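Local coordinates for uncharacterized protein DUF1185 (Bordetella bronchiseptica RB50, PDB 3BYQ), which is of unknown function but adopts a variant of the Bacillus chorismate mutase fold and may play a role in amino-acid metabolism, at the interface of chains A and B. Residues are numbered along the deposited sequence; one frame, centred on the assembly and turned at random. Chains: chain A/B, Uncharacterized protein DUF1185.

The interface of chains A and B. Residues chain A 129, 154; chain B 131, 150.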
# COMPACT_ATOMS: atom_id res chain seq x y z
N ARG A 129 -1.57 -4.89 6.47
CA ARG A 129 -2.76 -4.56 7.20
C ARG A 129 -3.89 -5.47 6.77
O ARG A 129 -4.02 -5.80 5.59
CB ARG A 129 -3.08 -3.09 7.04
CG ARG A 129 -1.91 -2.34 7.65
CD ARG A 129 -2.24 -1.00 8.02
NE ARG A 129 -3.17 -0.99 9.12
CZ ARG A 129 -2.82 -1.02 10.39
NH1 ARG A 129 -1.56 -1.10 10.73
NH2 ARG A 129 -3.74 -0.96 11.31
N GLN A 154 3.23 -1.49 11.76
CA GLN A 154 4.05 -1.01 10.67
C GLN A 154 5.29 -1.82 10.35
O GLN A 154 5.59 -2.07 9.19
CB GLN A 154 4.40 0.44 10.93
CG GLN A 154 5.27 1.09 9.86
CD GLN A 154 6.75 0.86 10.09
OE1 GLN A 154 7.23 0.92 11.23
NE2 GLN A 154 7.48 0.62 9.02
N MSE B 131 4.09 7.80 9.48
CA MSE B 131 5.04 7.74 10.61
C MSE B 131 5.04 9.09 11.27
O MSE B 131 5.24 10.11 10.60
CB MSE B 131 6.48 7.47 10.17
CG MSE B 131 6.74 6.18 9.48
SE MSE B 131 6.30 4.65 10.52
CE MSE B 131 7.47 4.87 12.04
N GLU B 150 3.63 4.80 13.92
CA GLU B 150 2.76 4.92 12.75
C GLU B 150 1.31 5.09 13.16
O GLU B 150 0.82 4.36 14.03
CB GLU B 150 2.87 3.69 11.83
CG GLU B 150 2.29 3.97 10.44
CD GLU B 150 2.17 2.77 9.55
OE1 GLU B 150 1.36 1.88 9.89
OE2 GLU B 150 2.86 2.75 8.50
O HOH W 1 1.10 -0.98 9.10
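Two strands of chain B, 130-136 and 147-151, face loop residues of chain A here, in one patch of a two-fold symmetric interface between copies of a chorismate-mutase-like fold: A:Gln154 packs on B:Glu150 and B:Met131, while A:Arg129 reaches B:Glu150 through a water. The interface belongs to the deposited hexamer, and the structure alone does not show it to be the biological one. A:Gln154 lays its aliphatic stem against the carboxylate end of B:Glu150, the two side chains crossing at about a right angle. CB of A:Gln154 lies 3.5 Å from the carboxylate carbon CD of B:Glu150, and CG of the glutamine comes within 3.2 Å of the carboxylate oxygen OE2. It is thus methylene carbon, not the amide, that touches the carboxylate; the two flat groups are turned 67° apart. In A:Gln154, CG stands anti to the backbone N, and a bend at chi2 (-86°) carries the amide past B:Glu150 towards B:Met131. This residue is a selenomethionine, a label replacing methionine, whose sulfur would sit in the same place; its selenium SE lies 3.8 Å from CG of A:Gln154 and equally near CD, while its terminal CE lies close to the amide oxygen OE1. B:Glu150 runs out straight from CG, which takes its carboxylate across the interface towards A:Arg129. The opposite charges do not touch: NH1 of the A:Arg129 guanidinium and OE1 of the B:Glu150 carboxylate are 4.3 Å apart, and a water links them. NH1 of A:Arg129 donates to the oxygen of water 1 over 3.1 Å, a moderately straight bond (159° at the hydrogen) with the water at the guanidinium edge and in its plane. The positive charge may nevertheless help stabilise an ionised B:Glu150. OE1 of B:Glu150 both borders CB of A:Gln154 and completes the bridge, 3.0 Å from the oxygen of water 1.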